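Local coordinates for protein formate oxidase (Aspergillus oryzae, PDB 5ZU2) that probably oxidises formate with a bound flavin-adenine dinucleotide cofactor, as an oxidoreductase of the GMC family, at residues 63-68 with 86-91; 268-273 with 442-447. The protein carries 1 engineered substitution. All blocks are in the same frame, centred on the assembly; numbering follows the deposited sequence.

Contact 1: 63-68 with 86-91; sequences YDWAYK and RGKTLG. With FAD (flavin-adenine dinucleotide), chain D.
K88 crosses one face of the W65 indole at about a right angle. K88 CB makes a CH-pi contact 3.6 Å from the centroid of the five-membered ring of W65, its CD sits over the middle of the bicycle, and its ammonium completes a cation-pi contact, K88 NZ standing 4.5 Å from the centroid of the W65 six-membered ring. The lysine manages this because CG is anti to its backbone N (chi1 179°) and the chain beyond stays extended; a long aliphatic stem ending in a charge suits a broad, electron-rich surface. On the opposite face of the indole lies the hydroxyl of Y67, itself hydrogen-bonded to E270. At the indole edge W65 NE1 gives a weak hydrogen bond of 3.3 Å to O2B of the FAD ribose.

Backbone bonds fix the two segments as a single beta bridge between D64 and G87: K88 N to Y63 O is 2.7 Å, and W65 N to R86 O is 3.0 Å. D64 is a short acceptor suited to the turn. D64 OD1 takes R86 N at 3.1 Å and A66 N at 2.7 Å from opposite faces of the carboxylate, the second bond forming an Asx turn. R86 lays its CG against the ring edge of Y67, 3.8 Å from Y67 CE2, then bends at chi2 and chi3 to bring its guanidinium beside the flavin methyl C8M, with R86 NH2 also bonded to F509 O. G87 CA makes a CA-H...O contact with Y63 O, and G87 O lies near FAD O2B. Together the segments form one wall of the FAD pocket of a GMC oxidoreductase, bordering adenosine and flavin alike.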
ATOM      1  N   TYR A  63       8.540  14.456  -3.819  1.00 23.55           N
ATOM      2  CA  TYR A  63       8.591  13.010  -3.958  1.00 26.15           C
ATOM      3  C   TYR A  63       7.213  12.388  -4.093  1.00 25.55           C
ATOM      4  O   TYR A  63       7.105  11.151  -4.065  1.00 28.95           O
ATOM      5  CB  TYR A  63       9.373  12.399  -2.772  1.00 24.76           C
ATOM      6  CG  TYR A  63      10.677  13.131  -2.558  1.00 26.63           C
ATOM      7  CD1 TYR A  63      11.684  13.049  -3.511  1.00 21.55           C
ATOM      8  CD2 TYR A  63      10.888  13.943  -1.430  1.00 23.97           C
ATOM      9  CE1 TYR A  63      12.859  13.732  -3.357  1.00 26.13           C
ATOM     10  CE2 TYR A  63      12.072  14.620  -1.261  1.00 20.86           C
ATOM     11  CZ  TYR A  63      13.057  14.512  -2.233  1.00 28.10           C
ATOM     12  OH  TYR A  63      14.259  15.162  -2.115  1.00 24.62           O
ATOM     13  N   ASP A  64       6.171  13.199  -4.302  1.00 22.80           N
ATOM     14  CA  ASP A  64       4.816  12.682  -4.399  1.00 28.42           C
ATOM     15  C   ASP A  64       4.247  13.022  -5.774  1.00 28.36           C
ATOM     16  O   ASP A  64       4.262  14.191  -6.188  1.00 28.84           O
ATOM     17  CB  ASP A  64       3.969  13.228  -3.220  1.00 26.25           C
ATOM     18  CG  ASP A  64       2.483  12.882  -3.310  1.00 26.93           C
ATOM     19  OD1 ASP A  64       2.099  11.988  -4.120  1.00 27.40           O
ATOM     20  OD2 ASP A  64       1.714  13.351  -2.417  1.00 23.09           O
ATOM     21  N   TRP A  65       3.764  11.988  -6.491  1.00 29.40           N
ATOM     22  CA  TRP A  65       3.091  12.201  -7.769  1.00 23.95           C
ATOM     23  C   TRP A  65       1.886  13.116  -7.602  1.00 21.35           C
ATOM     24  O   TRP A  65       1.533  13.842  -8.529  1.00 26.10           O
ATOM     25  CB  TRP A  65       2.635  10.870  -8.389  1.00 23.28           C
ATOM     26  CG  TRP A  65       3.737  10.008  -8.991  1.00 28.29           C
ATOM     27  CD1 TRP A  65       4.434   8.996  -8.368  1.00 26.19           C
ATOM     28  CD2 TRP A  65       4.256  10.079 -10.329  1.00 28.80           C
ATOM     29  NE1 TRP A  65       5.348   8.445  -9.231  1.00 21.70           N
ATOM     30  CE2 TRP A  65       5.266   9.091 -10.438  1.00 27.20           C
ATOM     31  CE3 TRP A  65       3.974  10.888 -11.441  1.00 21.04           C
ATOM     32  CZ2 TRP A  65       5.996   8.893 -11.617  1.00 25.05           C
ATOM     33  CZ3 TRP A  65       4.692  10.686 -12.602  1.00 27.02           C
ATOM     34  CH2 TRP A  65       5.692   9.691 -12.682  1.00 23.61           C
ATOM     35  N   ALA A  66       1.236  13.084  -6.444  1.00 23.44           N
ATOM     36  CA  ALA A  66       0.133  13.997  -6.145  1.00 24.32           C
ATOM     37  C   ALA A  66      -0.991  13.900  -7.185  1.00 26.92           C
ATOM     38  O   ALA A  66      -1.449  14.911  -7.726  1.00 26.74           O
ATOM     39  CB  ALA A  66       0.650  15.436  -6.040  1.00 22.60           C
ATOM     40  N   TYR A  67      -1.437  12.673  -7.468  1.00 22.60           N
ATOM     41  CA  TYR A  67      -2.495  12.475  -8.455  1.00 22.29           C
ATOM     42  C   TYR A  67      -3.810  13.087  -7.991  1.00 22.97           C
ATOM     43  O   TYR A  67      -4.151  13.051  -6.806  1.00 25.32           O
ATOM     44  CB  TYR A  67      -2.729  10.980  -8.725  1.00 22.46           C
ATOM     45  CG  TYR A  67      -1.564  10.276  -9.372  1.00 22.23           C
ATOM     46  CD1 TYR A  67      -1.068  10.700 -10.594  1.00 20.62           C
ATOM     47  CD2 TYR A  67      -0.977   9.177  -8.777  1.00 20.01           C
ATOM     48  CE1 TYR A  67       0.008  10.062 -11.198  1.00 23.93           C
ATOM     49  CE2 TYR A  67       0.092   8.525  -9.372  1.00 20.49           C
ATOM     50  CZ  TYR A  67       0.576   8.971 -10.582  1.00 24.47           C
ATOM     51  OH  TYR A  67       1.643   8.338 -11.173  1.00 24.03           O
ATOM     52  N   LYS A  68      -4.565  13.623  -8.940  1.00 20.80           N
ATOM     53  CA  LYS A  68      -5.993  13.807  -8.730  1.00 23.32           C
ATOM     54  C   LYS A  68      -6.672  12.449  -8.818  1.00 24.00           C
ATOM     55  O   LYS A  68      -6.318  11.629  -9.669  1.00 23.90           O
ATOM     56  CB  LYS A  68      -6.585  14.741  -9.786  1.00 26.90           C
ATOM     57  CG  LYS A  68      -6.082  16.179  -9.730  1.00 25.67           C
ATOM     58  CD  LYS A  68      -6.706  16.981 -10.846  1.00 26.17           C
ATOM     59  CE  LYS A  68      -6.436  18.462 -10.665  1.00 28.18           C
ATOM     60  NZ  LYS A  68      -6.914  19.186 -11.866  1.00 23.56           N
ATOM     61  N   ARG A  86       1.557   8.913  -4.024  1.00 25.07           N
ATOM     62  CA  ARG A  86       2.315   7.787  -4.568  1.00 23.76           C
ATOM     63  C   ARG A  86       3.757   8.242  -4.682  1.00 24.99           C
ATOM     64  O   ARG A  86       4.013   9.377  -5.089  1.00 26.11           O
ATOM     65  CB  ARG A  86       1.838   7.360  -5.970  1.00 28.61           C
ATOM     66  CG  ARG A  86       0.483   6.666  -6.072  1.00 24.40           C
ATOM     67  CD  ARG A  86       0.613   5.278  -5.558  1.00 25.70           C
ATOM     68  NE  ARG A  86      -0.040   5.124  -4.272  1.00 25.41           N
ATOM     69  CZ  ARG A  86      -0.026   3.995  -3.583  1.00 31.31           C
ATOM     70  NH1 ARG A  86       0.627   2.942  -4.062  1.00 29.82           N
ATOM     71  NH2 ARG A  86      -0.656   3.916  -2.421  1.00 32.69           N
ATOM     72  N   GLY A  87       4.691   7.341  -4.389  1.00 29.08           N
ATOM     73  CA  GLY A  87       6.092   7.727  -4.338  1.00 19.51           C
ATOM     74  C   GLY A  87       6.654   7.980  -5.722  1.00 22.04           C
ATOM     75  O   GLY A  87       6.442   7.191  -6.649  1.00 26.07           O
ATOM     76  N   LYS A  88       7.375   9.091  -5.865  1.00 21.12           N
ATOM     77  CA  LYS A  88       8.083   9.466  -7.089  1.00 24.38           C
ATOM     78  C   LYS A  88       9.535   9.704  -6.676  1.00 28.33           C
ATOM     79  O   LYS A  88       9.918  10.825  -6.307  1.00 25.69           O
ATOM     80  CB  LYS A  88       7.443  10.682  -7.725  1.00 24.54           C
ATOM     81  CG  LYS A  88       8.112  11.161  -8.996  1.00 25.08           C
ATOM     82  CD  LYS A  88       7.300  12.286  -9.657  1.00 25.63           C
ATOM     83  CE  LYS A  88       8.046  12.838 -10.872  1.00 30.70           C
ATOM     84  NZ  LYS A  88       7.253  13.833 -11.641  1.00 33.25           N
ATOM     85  N   THR A  89      10.302   8.611  -6.657  1.00 24.06           N
ATOM     86  CA  THR A  89      11.666   8.490  -6.156  1.00 20.99           C
ATOM     87  C   THR A  89      12.061   7.030  -6.298  1.00 23.39           C
ATOM     88  O   THR A  89      11.193   6.157  -6.370  1.00 26.19           O
ATOM     89  CB  THR A  89      11.778   8.906  -4.691  1.00 25.67           C
ATOM     90  OG1 THR A  89      13.056   8.518  -4.180  1.00 26.65           O
ATOM     91  CG2 THR A  89      10.678   8.239  -3.851  1.00 21.93           C
ATOM     92  N   LEU A  90      13.366   6.759  -6.304  1.00 24.79           N
ATOM     93  CA  LEU A  90      13.795   5.372  -6.143  1.00 26.88           C
ATOM     94  C   LEU A  90      13.200   4.822  -4.853  1.00 26.46           C
ATOM     95  O   LEU A  90      13.150   5.511  -3.830  1.00 26.55           O
ATOM     96  CB  LEU A  90      15.326   5.252  -6.133  1.00 23.41           C
ATOM     97  CG  LEU A  90      15.931   3.839  -6.235  1.00 23.64           C
ATOM     98  CD1 LEU A  90      15.756   3.193  -7.622  1.00 24.21           C
ATOM     99  CD2 LEU A  90      17.403   3.856  -5.875  1.00 24.18           C
ATOM    100  N   GLY A  91      12.698   3.593  -4.921  1.00 26.54           N
ATOM    101  CA  GLY A  91      11.915   3.031  -3.843  1.00 25.12           C
ATOM    102  C   GLY A  91      10.421   3.229  -3.994  1.00 26.60           C
ATOM    103  O   GLY A  91       9.650   2.599  -3.259  1.00 26.82           O
TER
HETATM  104  PA  FAD D 601       5.389   1.862  -6.304  1.00 21.76           P
HETATM  105  O1A FAD D 601       4.603   3.094  -6.232  1.00 23.41           O
HETATM  106  O2A FAD D 601       6.127   1.504  -5.022  1.00 21.07           O
HETATM  107  O5B FAD D 601       6.488   1.917  -7.506  1.00 27.44           O
HETATM  108  C5B FAD D 601       6.194   2.519  -8.787  1.00 24.34           C
HETATM  109  C4B FAD D 601       7.459   3.189  -9.270  1.00 23.55           C
HETATM  110  O4B FAD D 601       7.360   3.483 -10.685  1.00 23.24           O
HETATM  111  C3B FAD D 601       7.809   4.508  -8.575  1.00 20.85           C
HETATM  112  O3B FAD D 601       9.194   4.592  -8.257  1.00 25.49           O
HETATM  113  C2B FAD D 601       7.451   5.556  -9.628  1.00 25.08           C
HETATM  114  O2B FAD D 601       8.191   6.775  -9.508  1.00 24.82           O
HETATM  115  C1B FAD D 601       7.797   4.802 -10.908  1.00 20.84           C
HETATM  116  N9A FAD D 601       7.116   5.325 -12.088  1.00 23.54           N
HETATM  117  C8A FAD D 601       5.764   5.458 -12.231  1.00 23.89           C
HETATM  118  N7A FAD D 601       5.394   5.953 -13.386  1.00 24.78           N
HETATM  119  C5A FAD D 601       6.588   6.195 -14.040  1.00 23.54           C
HETATM  120  C6A FAD D 601       6.879   6.728 -15.312  1.00 28.16           C
HETATM  121  N6A FAD D 601       5.938   7.139 -16.170  1.00 26.41           N
HETATM  122  N1A FAD D 601       8.182   6.816 -15.674  1.00 21.43           N
HETATM  123  C2A FAD D 601       9.113   6.407 -14.811  1.00 21.54           C
HETATM  124  N3A FAD D 601       8.960   5.896 -13.585  1.00 22.32           N
HETATM  125  C4A FAD D 601       7.664   5.817 -13.253  1.00 24.59           C
HETATM  126  N1  FAD D 601       1.476  -0.305   2.596  1.00 26.56           N
HETATM  127  C2  FAD D 601       1.608  -1.014   3.756  1.00 33.87           C
HETATM  128  O2  FAD D 601       1.693  -2.251   3.751  1.00 35.35           O
HETATM  129  N3  FAD D 601       1.654  -0.335   4.982  1.00 34.80           N
HETATM  130  C4  FAD D 601       1.569   1.045   5.160  1.00 36.53           C
HETATM  131  O4  FAD D 601       1.605   1.534   6.293  1.00 32.52           O
HETATM  132  C4X FAD D 601       1.434   1.783   3.908  1.00 36.41           C
HETATM  133  N5  FAD D 601       1.341   3.091   3.969  1.00 32.17           N
HETATM  134  C5X FAD D 601       1.213   3.790   2.784  1.00 32.44           C
HETATM  135  C6  FAD D 601       1.142   5.186   2.840  1.00 32.48           C
HETATM  136  C7  FAD D 601       1.030   5.946   1.681  1.00 34.66           C
HETATM  137  C7M FAD D 601       0.945   7.452   1.785  1.00 29.39           C
HETATM  138  C8  FAD D 601       0.997   5.295   0.433  1.00 34.77           C
HETATM  139  C8M FAD D 601       0.881   6.082  -0.842  1.00 29.07           C
HETATM  140  C9  FAD D 601       1.082   3.902   0.373  1.00 33.28           C
HETATM  141  C9A FAD D 601       1.189   3.145   1.536  1.00 31.31           C
HETATM  142  N10 FAD D 601       1.299   1.733   1.517  1.00 33.49           N
HETATM  143  C10 FAD D 601       1.407   1.021   2.681  1.00 32.65           C
HETATM  144  C1' FAD D 601       1.204   0.983   0.264  1.00 29.79           C
HETATM  145  C2' FAD D 601       2.532   0.514  -0.296  1.00 22.63           C
HETATM  146  O2' FAD D 601       3.545   1.485  -0.040  1.00 24.95           O
HETATM  147  C3' FAD D 601       2.368   0.346  -1.807  1.00 36.20           C
HETATM  148  O3' FAD D 601       1.191  -0.403  -2.099  1.00 32.10           O
HETATM  149  C4' FAD D 601       3.545  -0.290  -2.540  1.00 30.47           C
HETATM  150  O4' FAD D 601       4.734   0.430  -2.201  1.00 24.37           O
HETATM  151  C5' FAD D 601       3.260  -0.322  -4.026  1.00 23.14           C
HETATM  152  O5' FAD D 601       4.414  -0.846  -4.712  1.00 27.97           O
HETATM  153  P   FAD D 601       4.498  -0.870  -6.277  1.00 23.70           P
HETATM  154  O1P FAD D 601       5.904  -1.398  -6.571  1.00 26.42           O
HETATM  155  O2P FAD D 601       3.279  -1.584  -6.782  1.00 21.04           O
HETATM  156  O3P FAD D 601       4.438   0.656  -6.695  1.00 25.14           O

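Contact 2: 268-273 with 442-447; sequences VFETPK and QQPNIN. With FAD (flavin-adenine dinucleotide), chain D.
F269 meets I446 where helix 267-277, which follows strand 261-264 of the parallel sheet in the Rossmann-like FAD domain, packs against strand 445-447, which pairs with strand 431-434 and whose I446 is also backbone-bonded to T70. The phenyl ring is held between two aliphatic groups. I446 CD1 lies 3.8 Å from the centroid of the F269 ring in a CH-pi contact, offset toward the rim, while V268 CG1 sits over the centre of the opposite face. With CG1 of I446 beside its backbone N (chi1 -54°) and chi2 extended (173°), CD1 is carried over the ring, while CG2 lies by its CD1-CE1 side, I446 CG2 being 3.6 Å from F269 CE1. A flat aromatic and a beta-branched residue thus fit each other snugly, crossing at about a right angle.

P444 fills the next place along. P444 CG rests 3.6 Å from F269 O, and P444 CD touches K273 CD at 3.7 Å, a compact ring that can pack close to the helix backbone. E270 keeps CG beside its backbone N (chi1 -64°), which brings E270 CG to 3.1 Å from FAD N7A of the adenine; the bend at chi2 then swings the carboxylate toward K273. K273 reaches out from the helix, across its axis, to Q442, and a long cationic chain can serve several acceptors at its end. The salt bridge from K273 NZ to E270 OE1, 2.8 Å, uses the syn lone pair of that oxygen. P440 O is another acceptor for the ammonium, and K273 NZ meets Q442 O at 2.9 Å from above the carbonyl plane.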
ATOM      1  N   VAL A 268       0.246   0.631  -9.490  1.00 17.38           N
ATOM      2  CA  VAL A 268      -1.147   0.369  -9.857  1.00 23.14           C
ATOM      3  C   VAL A 268      -1.715   1.405 -10.834  1.00 23.27           C
ATOM      4  O   VAL A 268      -2.632   1.089 -11.607  1.00 20.20           O
ATOM      5  CB  VAL A 268      -2.002   0.271  -8.575  1.00 25.32           C
ATOM      6  CG1 VAL A 268      -2.002   1.629  -7.835  1.00 25.04           C
ATOM      7  CG2 VAL A 268      -3.424  -0.137  -8.919  1.00 19.19           C
ATOM      8  N   PHE A 269      -1.199   2.643 -10.826  1.00 19.04           N
ATOM      9  CA  PHE A 269      -1.735   3.690 -11.697  1.00 18.59           C
ATOM     10  C   PHE A 269      -0.945   3.861 -12.998  1.00 23.71           C
ATOM     11  O   PHE A 269      -1.557   4.031 -14.053  1.00 24.85           O
ATOM     12  CB  PHE A 269      -1.820   5.037 -10.948  1.00 20.94           C
ATOM     13  CG  PHE A 269      -2.674   4.984  -9.684  1.00 23.70           C
ATOM     14  CD1 PHE A 269      -3.884   4.284  -9.668  1.00 19.17           C
ATOM     15  CD2 PHE A 269      -2.244   5.599  -8.510  1.00 17.31           C
ATOM     16  CE1 PHE A 269      -4.652   4.205  -8.514  1.00 19.59           C
ATOM     17  CE2 PHE A 269      -3.002   5.518  -7.354  1.00 22.01           C
ATOM     18  CZ  PHE A 269      -4.212   4.826  -7.354  1.00 21.54           C
ATOM     19  N   GLU A 270       0.391   3.816 -12.977  1.00 19.88           N
ATOM     20  CA  GLU A 270       1.150   4.068 -14.200  1.00 22.58           C
ATOM     21  C   GLU A 270       1.416   2.810 -15.025  1.00 26.07           C
ATOM     22  O   GLU A 270       1.615   2.918 -16.249  1.00 22.83           O
ATOM     23  CB  GLU A 270       2.478   4.758 -13.878  1.00 20.68           C
ATOM     24  CG  GLU A 270       2.334   6.144 -13.253  1.00 23.97           C
ATOM     25  CD  GLU A 270       2.063   7.277 -14.269  1.00 27.55           C
ATOM     26  OE1 GLU A 270       2.163   7.064 -15.488  1.00 26.27           O
ATOM     27  OE2 GLU A 270       1.767   8.410 -13.836  1.00 31.79           O
ATOM     28  N   THR A 271       1.444   1.625 -14.396  1.00 21.55           N
ATOM     29  CA  THR A 271       1.574   0.395 -15.174  1.00 20.83           C
ATOM     30  C   THR A 271       0.440   0.224 -16.194  1.00 28.47           C
ATOM     31  O   THR A 271       0.744  -0.001 -17.377  1.00 26.53           O
ATOM     32  CB  THR A 271       1.662  -0.814 -14.234  1.00 22.82           C
ATOM     33  OG1 THR A 271       2.998  -0.963 -13.729  1.00 21.28           O
ATOM     34  CG2 THR A 271       1.192  -2.107 -14.969  1.00 17.64           C
ATOM     35  N   PRO A 272      -0.859   0.297 -15.829  1.00 21.09           N
ATOM     36  CA  PRO A 272      -1.894   0.199 -16.877  1.00 22.82           C
ATOM     37  C   PRO A 272      -1.808   1.318 -17.908  1.00 25.88           C
ATOM     38  O   PRO A 272      -2.075   1.088 -19.098  1.00 25.96           O
ATOM     39  CB  PRO A 272      -3.213   0.269 -16.088  1.00 20.18           C
ATOM     40  CG  PRO A 272      -2.849   0.977 -14.831  1.00 23.20           C
ATOM     41  CD  PRO A 272      -1.457   0.496 -14.501  1.00 18.32           C
ATOM     42  N   LYS A 273      -1.459   2.534 -17.475  1.00 20.78           N
ATOM     43  CA  LYS A 273      -1.290   3.635 -18.420  1.00 23.92           C
ATOM     44  C   LYS A 273      -0.179   3.336 -19.426  1.00 21.18           C
ATOM     45  O   LYS A 273      -0.400   3.393 -20.642  1.00 26.82           O
ATOM     46  CB  LYS A 273      -1.009   4.939 -17.669  1.00 22.67           C
ATOM     47  CG  LYS A 273      -0.667   6.112 -18.571  1.00 24.41           C
ATOM     48  CD  LYS A 273      -0.275   7.313 -17.727  1.00 24.18           C
ATOM     49  CE  LYS A 273       0.805   8.133 -18.367  1.00 26.31           C
ATOM     50  NZ  LYS A 273       1.450   9.018 -17.341  1.00 26.80           N
ATOM     51  N   GLN A 442       0.756  13.213 -18.847  1.00 26.08           N
ATOM     52  CA  GLN A 442      -0.472  13.436 -18.095  1.00 25.81           C
ATOM     53  C   GLN A 442      -0.779  12.241 -17.205  1.00 26.90           C
ATOM     54  O   GLN A 442      -0.529  11.086 -17.562  1.00 29.39           O
ATOM     55  CB  GLN A 442      -1.653  13.674 -19.027  1.00 25.77           C
ATOM     56  CG  GLN A 442      -1.806  15.111 -19.400  1.00 26.15           C
ATOM     57  CD  GLN A 442      -3.000  15.352 -20.277  1.00 39.40           C
ATOM     58  OE1 GLN A 442      -3.799  14.439 -20.544  1.00 34.01           O
ATOM     59  NE2 GLN A 442      -3.118  16.582 -20.767  1.00 38.99           N
ATOM     60  N   GLN A 443      -1.331  12.527 -16.041  1.00 25.45           N
ATOM     61  CA  GLN A 443      -1.756  11.444 -15.185  1.00 26.72           C
ATOM     62  C   GLN A 443      -2.907  10.692 -15.845  1.00 25.31           C
ATOM     63  O   GLN A 443      -3.619  11.237 -16.691  1.00 23.80           O
ATOM     64  CB  GLN A 443      -2.161  11.968 -13.808  1.00 21.03           C
ATOM     65  CG  GLN A 443      -3.448  12.799 -13.752  1.00 17.52           C
ATOM     66  CD  GLN A 443      -3.970  12.922 -12.332  1.00 21.25           C
ATOM     67  OE1 GLN A 443      -3.549  13.807 -11.583  1.00 24.76           O
ATOM     68  NE2 GLN A 443      -4.890  12.050 -11.956  1.00 20.72           N
ATOM     69  N   PRO A 444      -3.068   9.416 -15.527  1.00 25.68           N
ATOM     70  CA  PRO A 444      -4.288   8.728 -15.938  1.00 29.49           C
ATOM     71  C   PRO A 444      -5.448   9.240 -15.103  1.00 27.94           C
ATOM     72  O   PRO A 444      -5.264   9.822 -14.030  1.00 23.17           O
ATOM     73  CB  PRO A 444      -3.979   7.255 -15.655  1.00 28.04           C
ATOM     74  CG  PRO A 444      -2.983   7.309 -14.497  1.00 24.03           C
ATOM     75  CD  PRO A 444      -2.152   8.545 -14.761  1.00 23.86           C
ATOM     76  N   ASN A 445      -6.657   9.038 -15.614  1.00 25.29           N
ATOM     77  CA  ASN A 445      -7.838   9.342 -14.820  1.00 26.75           C
ATOM     78  C   ASN A 445      -8.114   8.148 -13.904  1.00 25.97           C
ATOM     79  O   ASN A 445      -7.925   6.990 -14.300  1.00 24.67           O
ATOM     80  CB  ASN A 445      -9.008   9.724 -15.740  1.00 23.67           C
ATOM     81  CG  ASN A 445      -8.654  10.963 -16.597  0.34 29.33           C
ATOM     82  OD1 ASN A 445      -7.787  11.757 -16.217  1.00 36.53           O
ATOM     83  ND2 ASN A 445      -9.296  11.121 -17.737  1.00 28.55           N
ATOM     84  N   ILE A 446      -8.407   8.439 -12.637  1.00 23.11           N
ATOM     85  CA  ILE A 446      -8.429   7.441 -11.568  1.00 25.30           C
ATOM     86  C   ILE A 446      -9.738   7.574 -10.802  1.00 23.76           C
ATOM     87  O   ILE A 446     -10.041   8.645 -10.257  1.00 20.77           O
ATOM     88  CB  ILE A 446      -7.245   7.597 -10.594  1.00 20.34           C
ATOM     89  CG1 ILE A 446      -5.912   7.600 -11.345  1.00 19.79           C
ATOM     90  CG2 ILE A 446      -7.274   6.457  -9.577  1.00 16.08           C
ATOM     91  CD1 ILE A 446      -4.701   7.914 -10.476  1.00 16.48           C
ATOM     92  N   ASN A 447     -10.490   6.483 -10.728  1.00 24.09           N
ATOM     93  CA  ASN A 447     -11.735   6.421  -9.968  1.00 21.88           C
ATOM     94  C   ASN A 447     -11.664   5.229  -9.019  1.00 21.80           C
ATOM     95  O   ASN A 447     -11.633   4.082  -9.473  1.00 23.02           O
ATOM     96  CB  ASN A 447     -12.916   6.310 -10.925  1.00 19.38           C
ATOM     97  CG  ASN A 447     -14.224   6.034 -10.221  1.00 23.49           C
ATOM     98  OD1 ASN A 447     -14.404   6.301  -9.030  1.00 20.28           O
ATOM     99  ND2 ASN A 447     -15.148   5.467 -10.968  1.00 24.62           N
TER
HETATM  100  PA  FAD D 601       5.389   1.862  -6.304  1.00 21.76           P
HETATM  101  O1A FAD D 601       4.603   3.094  -6.232  1.00 23.41           O
HETATM  102  O2A FAD D 601       6.127   1.504  -5.022  1.00 21.07           O
HETATM  103  O5B FAD D 601       6.488   1.917  -7.506  1.00 27.44           O
HETATM  104  C5B FAD D 601       6.194   2.519  -8.787  1.00 24.34           C
HETATM  105  C4B FAD D 601       7.459   3.189  -9.270  1.00 23.55           C
HETATM  106  O4B FAD D 601       7.360   3.483 -10.685  1.00 23.24           O
HETATM  107  C3B FAD D 601       7.809   4.508  -8.575  1.00 20.85           C
HETATM  108  O3B FAD D 601       9.194   4.592  -8.257  1.00 25.49           O
HETATM  109  C2B FAD D 601       7.451   5.556  -9.628  1.00 25.08           C
HETATM  110  O2B FAD D 601       8.191   6.775  -9.508  1.00 24.82           O
HETATM  111  C1B FAD D 601       7.797   4.802 -10.908  1.00 20.84           C
HETATM  112  N9A FAD D 601       7.116   5.325 -12.088  1.00 23.54           N
HETATM  113  C8A FAD D 601       5.764   5.458 -12.231  1.00 23.89           C
HETATM  114  N7A FAD D 601       5.394   5.953 -13.386  1.00 24.78           N
HETATM  115  C5A FAD D 601       6.588   6.195 -14.040  1.00 23.54           C
HETATM  116  C6A FAD D 601       6.879   6.728 -15.312  1.00 28.16           C
HETATM  117  N6A FAD D 601       5.938   7.139 -16.170  1.00 26.41           N
HETATM  118  N1A FAD D 601       8.182   6.816 -15.674  1.00 21.43           N
HETATM  119  C2A FAD D 601       9.113   6.407 -14.811  1.00 21.54           C
HETATM  120  N3A FAD D 601       8.960   5.896 -13.585  1.00 22.32           N
HETATM  121  C4A FAD D 601       7.664   5.817 -13.253  1.00 24.59           C
HETATM  122  N1  FAD D 601       1.476  -0.305   2.596  1.00 26.56           N
HETATM  123  C2  FAD D 601       1.608  -1.014   3.756  1.00 33.87           C
HETATM  124  O2  FAD D 601       1.693  -2.251   3.751  1.00 35.35           O
HETATM  125  N3  FAD D 601       1.654  -0.335   4.982  1.00 34.80           N
HETATM  126  C4  FAD D 601       1.569   1.045   5.160  1.00 36.53           C
HETATM  127  O4  FAD D 601       1.605   1.534   6.293  1.00 32.52           O
HETATM  128  C4X FAD D 601       1.434   1.783   3.908  1.00 36.41           C
HETATM  129  N5  FAD D 601       1.341   3.091   3.969  1.00 32.17           N
HETATM  130  C5X FAD D 601       1.213   3.790   2.784  1.00 32.44           C
HETATM  131  C6  FAD D 601       1.142   5.186   2.840  1.00 32.48           C
HETATM  132  C7  FAD D 601       1.030   5.946   1.681  1.00 34.66           C
HETATM  133  C7M FAD D 601       0.945   7.452   1.785  1.00 29.39           C
HETATM  134  C8  FAD D 601       0.997   5.295   0.433  1.00 34.77           C
HETATM  135  C8M FAD D 601       0.881   6.082  -0.842  1.00 29.07           C
HETATM  136  C9  FAD D 601       1.082   3.902   0.373  1.00 33.28           C
HETATM  137  C9A FAD D 601       1.189   3.145   1.536  1.00 31.31           C
HETATM  138  N10 FAD D 601       1.299   1.733   1.517  1.00 33.49           N
HETATM  139  C10 FAD D 601       1.407   1.021   2.681  1.00 32.65           C
HETATM  140  C1' FAD D 601       1.204   0.983   0.264  1.00 29.79           C
HETATM  141  C2' FAD D 601       2.532   0.514  -0.296  1.00 22.63           C
HETATM  142  O2' FAD D 601       3.545   1.485  -0.040  1.00 24.95           O
HETATM  143  C3' FAD D 601       2.368   0.346  -1.807  1.00 36.20           C
HETATM  144  O3' FAD D 601       1.191  -0.403  -2.099  1.00 32.10           O
HETATM  145  C4' FAD D 601       3.545  -0.290  -2.540  1.00 30.47           C
HETATM  146  O4' FAD D 601       4.734   0.430  -2.201  1.00 24.37           O
HETATM  147  C5' FAD D 601       3.260  -0.322  -4.026  1.00 23.14           C
HETATM  148  O5' FAD D 601       4.414  -0.846  -4.712  1.00 27.97           O
HETATM  149  P   FAD D 601       4.498  -0.870  -6.277  1.00 23.70           P
HETATM  150  O1P FAD D 601       5.904  -1.398  -6.571  1.00 26.42           O
HETATM  151  O2P FAD D 601       3.279  -1.584  -6.782  1.00 21.04           O
HETATM  152  O3P FAD D 601       4.438   0.656  -6.695  1.00 25.14           O

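Overall arrangement
The two contacts, with centres about 13 Å apart, follow one another along the chain and meet at one flank of the FAD site. Y67 OH of contact 1 and E270 OE2 of contact 2, 2.7 Å apart, are probably hydrogen-bonded. A second probable hydrogen bond runs from Q443 NE2 to K68 O, also 2.7 Å, and the rings of Y67 and F269 pack with CD2 of Y67 3.8 Å from CD2 of F269. Both contacts touch the cofactor: W65 and E270 meet its adenosine half, whereas R86 reaches the flavin. Contacts 1 and 2 thus form adjoining parts of the pocket wall.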